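Local coordinates for oxidoreductase (Corynebacterium diphtheriae, PDB 3K1Y) that probably acts as an FMN-dependent oxidoreductase of the NADPH-dependent FMN reductase family, with a flavodoxin-like fold, at the interface of chains A and B. Coordinates in Å, arbitrary orientation; residue numbers count along the deposited sequence, not the author numbering. Chains: chain A/B, oxidoreductase.

Contact 1: the interface of chains A and B. Residues chain A 96-98, 131-132; chain B 105, 108, 143, 146-147.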
loop_
_atom_site.group_PDB
_atom_site.type_symbol
_atom_site.label_atom_id
_atom_site.label_comp_id
_atom_site.label_asym_id
_atom_site.label_seq_id
_atom_site.Cartn_x
_atom_site.Cartn_y
_atom_site.Cartn_z
ATOM N N PHE A 96 10.872 -9.494 5.294
ATOM C CA PHE A 96 11.833 -9.845 4.258
ATOM C C PHE A 96 11.500 -8.985 3.053
ATOM O O PHE A 96 10.336 -8.857 2.678
ATOM C CB PHE A 96 11.722 -11.332 3.879
ATOM C CG PHE A 96 12.192 -12.286 4.950
ATOM C CD1 PHE A 96 12.577 -11.831 6.205
ATOM C CD2 PHE A 96 12.210 -13.658 4.703
ATOM C CE1 PHE A 96 12.969 -12.722 7.201
ATOM C CE2 PHE A 96 12.601 -14.560 5.691
ATOM C CZ PHE A 96 12.979 -14.089 6.943
ATOM N N LYS A 97 12.530 -8.403 2.453
ATOM C CA LYS A 97 12.370 -7.532 1.297
ATOM C C LYS A 97 11.242 -6.517 1.466
ATOM O O LYS A 97 10.467 -6.272 0.551
ATOM C CB LYS A 97 12.168 -8.360 0.025
ATOM C CG LYS A 97 13.378 -9.246 -0.333
ATOM C CD LYS A 97 14.682 -8.451 -0.274
ATOM C CE LYS A 97 15.844 -9.167 -0.960
ATOM N NZ LYS A 97 16.162 -10.484 -0.357
ATOM N N ALA A 98 11.166 -5.945 2.664
ATOM C CA ALA A 98 10.203 -4.895 3.007
ATOM C C ALA A 98 8.728 -5.271 3.082
ATOM O O ALA A 98 7.851 -4.430 2.877
ATOM C CB ALA A 98 10.392 -3.698 2.058
ATOM N N ARG A 131 11.680 1.291 10.639
ATOM C CA ARG A 131 11.492 1.958 9.352
ATOM C C ARG A 131 10.415 1.313 8.480
ATOM O O ARG A 131 9.766 1.990 7.685
ATOM C CB ARG A 131 12.828 2.059 8.590
ATOM C CG ARG A 131 13.456 0.752 8.124
ATOM C CD ARG A 131 14.950 0.981 7.860
ATOM N NE ARG A 131 15.471 0.215 6.730
ATOM C CZ ARG A 131 15.820 -1.069 6.769
ATOM N NH1 ARG A 131 15.716 -1.772 7.897
ATOM N NH2 ARG A 131 16.279 -1.653 5.665
ATOM N N HIS A 132 10.209 0.013 8.658
ATOM C CA HIS A 132 9.213 -0.723 7.891
ATOM C C HIS A 132 7.936 -1.026 8.689
ATOM O O HIS A 132 7.164 -1.917 8.326
ATOM C CB HIS A 132 9.836 -2.027 7.375
ATOM C CG HIS A 132 10.951 -1.810 6.400
ATOM N ND1 HIS A 132 11.976 -2.716 6.220
ATOM C CD2 HIS A 132 11.207 -0.781 5.557
ATOM C CE1 HIS A 132 12.814 -2.252 5.313
ATOM N NE2 HIS A 132 12.371 -1.079 4.894
ATOM N N LYS B 105 7.054 -14.426 -3.778
ATOM C CA LYS B 105 7.796 -13.660 -2.787
ATOM C C LYS B 105 8.967 -14.435 -2.182
ATOM O O LYS B 105 9.950 -13.831 -1.727
ATOM C CB LYS B 105 6.848 -13.208 -1.678
ATOM C CG LYS B 105 7.485 -12.341 -0.601
ATOM C CD LYS B 105 8.082 -11.065 -1.177
ATOM C CE LYS B 105 8.422 -10.070 -0.065
ATOM N NZ LYS B 105 9.198 -10.694 1.069
ATOM N N PHE B 108 12.239 -14.147 -4.145
ATOM C CA PHE B 108 12.866 -12.858 -3.877
ATOM C C PHE B 108 13.440 -12.729 -2.461
ATOM O O PHE B 108 14.412 -11.991 -2.247
ATOM C CB PHE B 108 11.875 -11.730 -4.160
ATOM C CG PHE B 108 11.570 -11.563 -5.623
ATOM C CD1 PHE B 108 12.452 -10.866 -6.459
ATOM C CD2 PHE B 108 10.430 -12.145 -6.181
ATOM C CE1 PHE B 108 12.202 -10.751 -7.830
ATOM C CE2 PHE B 108 10.172 -12.041 -7.549
ATOM C CZ PHE B 108 11.058 -11.343 -8.377
ATOM N N LEU B 143 8.137 -4.010 -3.945
ATOM C CA LEU B 143 9.075 -5.121 -3.829
ATOM C C LEU B 143 10.327 -4.844 -4.655
ATOM O O LEU B 143 11.420 -4.706 -4.105
ATOM C CB LEU B 143 8.424 -6.422 -4.291
ATOM C CG LEU B 143 9.357 -7.624 -4.251
ATOM C CD1 LEU B 143 10.047 -7.698 -2.912
ATOM C CD2 LEU B 143 8.563 -8.886 -4.532
ATOM N N TYR B 146 12.384 -1.926 -3.491
ATOM C CA TYR B 146 13.225 -2.182 -2.333
ATOM C C TYR B 146 14.584 -2.705 -2.792
ATOM O O TYR B 146 15.621 -2.365 -2.217
ATOM C CB TYR B 146 12.594 -3.222 -1.412
ATOM C CG TYR B 146 13.431 -3.476 -0.195
ATOM C CD1 TYR B 146 13.565 -2.496 0.794
ATOM C CD2 TYR B 146 14.125 -4.670 -0.042
ATOM C CE1 TYR B 146 14.377 -2.699 1.904
ATOM C CE2 TYR B 146 14.939 -4.886 1.067
ATOM C CZ TYR B 146 15.058 -3.892 2.034
ATOM O OH TYR B 146 15.865 -4.094 3.128
HETATM N N MSE B 147 14.568 -3.531 -3.833
HETATM C CA MSE B 147 15.792 -4.110 -4.357
HETATM C C MSE B 147 16.507 -3.188 -5.339
HETATM O O MSE B 147 17.394 -3.601 -6.088
HETATM C CB MSE B 147 15.479 -5.471 -4.979
HETATM C CG MSE B 147 15.021 -6.469 -3.927
HETATM SE SE MSE B 147 14.852 -8.295 -4.513
HETATM C CE MSE B 147 12.933 -8.436 -4.462
#
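Two loops of chain A, one through A:Phe96, A:Lys97 and A:Ala98 and the other through A:Arg131 and A:His132, meet helices 102-110 and 135-146 of chain B. The patch illustrates how a lysine can serve an interface with its methylenes as much as with its charge. A:Lys97 reaches out from a backbone with positive phi, and its chain bends at chi2 (-48°) and again at chi4, which turns the amine toward the last turn of helix 102-110. There NZ donates to the carbonyl O of B:Phe108 at 3.0 Å, lying in the carbonyl plane. The aliphatic part of the same side chain is used as well: its CB rests against the methyl CD1 of B:Leu143 at 3.7 Å, and its CD runs past the ring of B:Tyr146 at about a right angle.

B:Tyr146 touches both loops. Its CG stands anti to the backbone N (chi1 -179°), which points the ring from the end of its helix into chain A. The backbone of A:Lys97 and A:Ala98 covers one face, the amide N of A:Ala98 standing above the ring centre, and the A:Ala98 methyl CB touches CD1 at 3.6 Å. Farther out, CE1 of the tyrosine meets CE1 of A:His132 at 3.8 Å. The imidazole is itself backed on one face by CG of A:Arg131, a second-shell contact that may help to hold it in place.

A second lysine answers from the other chain. B:Lys105 brings NZ to 2.7 Å from the carbonyl O of A:Phe96, approaching from above the carbonyl plane. Two amines thus donate to main-chain carbonyls, one from each chain.

In the fold, A:Phe96 to A:Ala98 follow strand 88-94, while A:Arg131 and A:His132 lie between strand 120-127 and helix 135-146.

Contact 2: the interface of chains A and B. Residues chain A 96, 100-103; chain B 67, 102, 105-106, 109.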
loop_
_atom_site.group_PDB
_atom_site.type_symbol
_atom_site.label_atom_id
_atom_site.label_comp_id
_atom_site.label_asym_id
_atom_site.label_seq_id
_atom_site.Cartn_x
_atom_site.Cartn_y
_atom_site.Cartn_z
ATOM N N PHE A 96 10.872 -9.494 5.294
ATOM C CA PHE A 96 11.833 -9.845 4.258
ATOM C C PHE A 96 11.500 -8.985 3.053
ATOM O O PHE A 96 10.336 -8.857 2.678
ATOM C CB PHE A 96 11.722 -11.332 3.879
ATOM C CG PHE A 96 12.192 -12.286 4.950
ATOM C CD1 PHE A 96 12.577 -11.831 6.205
ATOM C CD2 PHE A 96 12.210 -13.658 4.703
ATOM C CE1 PHE A 96 12.969 -12.722 7.201
ATOM C CE2 PHE A 96 12.601 -14.560 5.691
ATOM C CZ PHE A 96 12.979 -14.089 6.943
ATOM N N TYR A 100 5.820 -8.911 4.260
ATOM C CA TYR A 100 5.690 -10.200 4.926
ATOM C C TYR A 100 6.447 -11.266 4.151
ATOM O O TYR A 100 6.720 -11.104 2.962
ATOM C CB TYR A 100 4.219 -10.582 5.098
ATOM C CG TYR A 100 3.377 -10.553 3.849
ATOM C CD1 TYR A 100 3.725 -11.301 2.721
ATOM C CD2 TYR A 100 2.181 -9.840 3.821
ATOM C CE1 TYR A 100 2.893 -11.346 1.598
ATOM C CE2 TYR A 100 1.347 -9.874 2.710
ATOM C CZ TYR A 100 1.705 -10.629 1.606
ATOM O OH TYR A 100 0.859 -10.682 0.523
ATOM N N THR A 101 6.797 -12.348 4.830
ATOM C CA THR A 101 7.563 -13.429 4.214
ATOM C C THR A 101 6.782 -14.229 3.177
ATOM O O THR A 101 5.562 -14.367 3.269
ATOM C CB THR A 101 8.085 -14.406 5.287
ATOM O OG1 THR A 101 8.950 -13.713 6.196
ATOM C CG2 THR A 101 8.858 -15.515 4.648
ATOM N N GLY A 102 7.495 -14.755 2.187
ATOM C CA GLY A 102 6.842 -15.556 1.173
ATOM C C GLY A 102 6.212 -16.760 1.852
ATOM O O GLY A 102 5.103 -17.167 1.501
ATOM N N LEU A 103 6.914 -17.317 2.839
ATOM C CA LEU A 103 6.421 -18.483 3.567
ATOM C C LEU A 103 5.140 -18.136 4.332
ATOM O O LEU A 103 4.201 -18.933 4.403
ATOM C CB LEU A 103 7.488 -18.997 4.534
ATOM C CG LEU A 103 7.103 -20.196 5.416
ATOM C CD1 LEU A 103 6.885 -21.430 4.547
ATOM C CD2 LEU A 103 8.208 -20.448 6.455
HETATM N N MSE B 67 14.926 -22.598 2.725
HETATM C CA MSE B 67 14.178 -22.089 3.870
HETATM C C MSE B 67 14.581 -22.801 5.156
HETATM O O MSE B 67 14.736 -22.172 6.198
HETATM C CB MSE B 67 12.671 -22.245 3.646
HETATM C CG MSE B 67 12.079 -21.341 2.560
HETATM SE SE MSE B 67 12.118 -19.435 2.959
HETATM C CE MSE B 67 10.634 -19.351 4.188
ATOM N N GLY B 102 2.799 -16.427 -2.719
ATOM C CA GLY B 102 3.753 -16.696 -1.663
ATOM C C GLY B 102 5.040 -17.211 -2.274
ATOM O O GLY B 102 6.134 -16.737 -1.955
ATOM N N LYS B 105 7.054 -14.426 -3.778
ATOM C CA LYS B 105 7.796 -13.660 -2.787
ATOM C C LYS B 105 8.967 -14.435 -2.182
ATOM O O LYS B 105 9.950 -13.831 -1.727
ATOM C CB LYS B 105 6.848 -13.208 -1.678
ATOM C CG LYS B 105 7.485 -12.341 -0.601
ATOM C CD LYS B 105 8.082 -11.065 -1.177
ATOM C CE LYS B 105 8.422 -10.070 -0.065
ATOM N NZ LYS B 105 9.198 -10.694 1.069
HETATM N N MSE B 106 8.865 -15.762 -2.184
HETATM C CA MSE B 106 9.907 -16.619 -1.626
HETATM C C MSE B 106 11.202 -16.602 -2.435
HETATM O O MSE B 106 12.292 -16.628 -1.871
HETATM C CB MSE B 106 9.398 -18.055 -1.508
HETATM C CG MSE B 106 10.264 -18.916 -0.615
HETATM SE SE MSE B 106 9.436 -20.588 -0.142
HETATM C CE MSE B 106 7.932 -19.918 0.870
ATOM N N ASP B 109 12.851 -13.446 -1.505
ATOM C CA ASP B 109 13.324 -13.391 -0.127
ATOM C C ASP B 109 14.689 -14.029 -0.008
ATOM O O ASP B 109 15.482 -13.685 0.870
ATOM C CB ASP B 109 12.375 -14.133 0.815
ATOM C CG ASP B 109 11.055 -13.438 0.973
ATOM O OD1 ASP B 109 10.949 -12.261 0.573
ATOM O OD2 ASP B 109 10.125 -14.071 1.507
#
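The carboxylate of B:Asp109 meets A:Phe96 at the edge of its ring, with CG in the ring plane and the two flat groups turned 89° apart. This corner shows how one acid can engage a ring edge, a helix start and a neighbouring amine together. CB of A:Phe96 lies 3.5 Å from OD1 of B:Asp109; with CG anti to its own carbonyl carbon (chi1 -70°), the phenylalanine ring extends so that CD2 lies near OD2. One face of the ring is backed within chain A by the hydroxyl OG1 of A:Thr101, lying toward the rim.

The other carboxylate oxygen, OD2, accepts the amide N of A:Gly102 at 2.8 Å in a fairly straight bond (160° at H), met almost end-on to the C-O bond. Because A:Gly102 opens helix 102-110, the acid caps that helix from the partner chain and may be stabilised by its dipole.

B:Lys105 lies one turn before B:Asp109 on the same helix. Its CB and CG pass alongside CA of A:Gly102, with CB 3.7 Å away. Besides the bond to A:Phe96, its NZ donates to the carbonyl O of A:Tyr100 at 3.1 Å, again from above the carbonyl plane. It also forms a salt bridge with OD1 of B:Asp109 on the side of the other oxygen, modelled with a short separation of limited reliability. The amine is held by the carbonyls of A:Phe96 and A:Tyr100, with the carboxylate of its own chain close by, a setting that would be expected to favour its positive charge.

Beyond the polar cluster, A:Leu103 is crossed obliquely by the selenomethionines B:Met106 and B:Met67. Both are poorly ordered, and their detailed packing is uncertain.

Within the fold, the loop after strand 88-94 leads into the start of helix 102-110 of chain A, which packs on the same helix of chain B, with helix 60-68 of chain B at the margin.

The centres of the C-alpha atoms of contact 1 and contact 2 lie about 10 Å apart, and the contacts share A:Phe96 and B:Lys105. The two patches are therefore neighbouring parts of one continuous surface. Contact 2 brings the 102-110 helices of the two chains together, whereas contact 1 extends the boundary to helix 135-146 of chain B and a second loop of chain A. Two-fold symmetry repeats both with the chains exchanged. Such a paired surface is consistent with a dimer within the deposited four-chain assembly, although the structure alone does not establish the oligomer in solution.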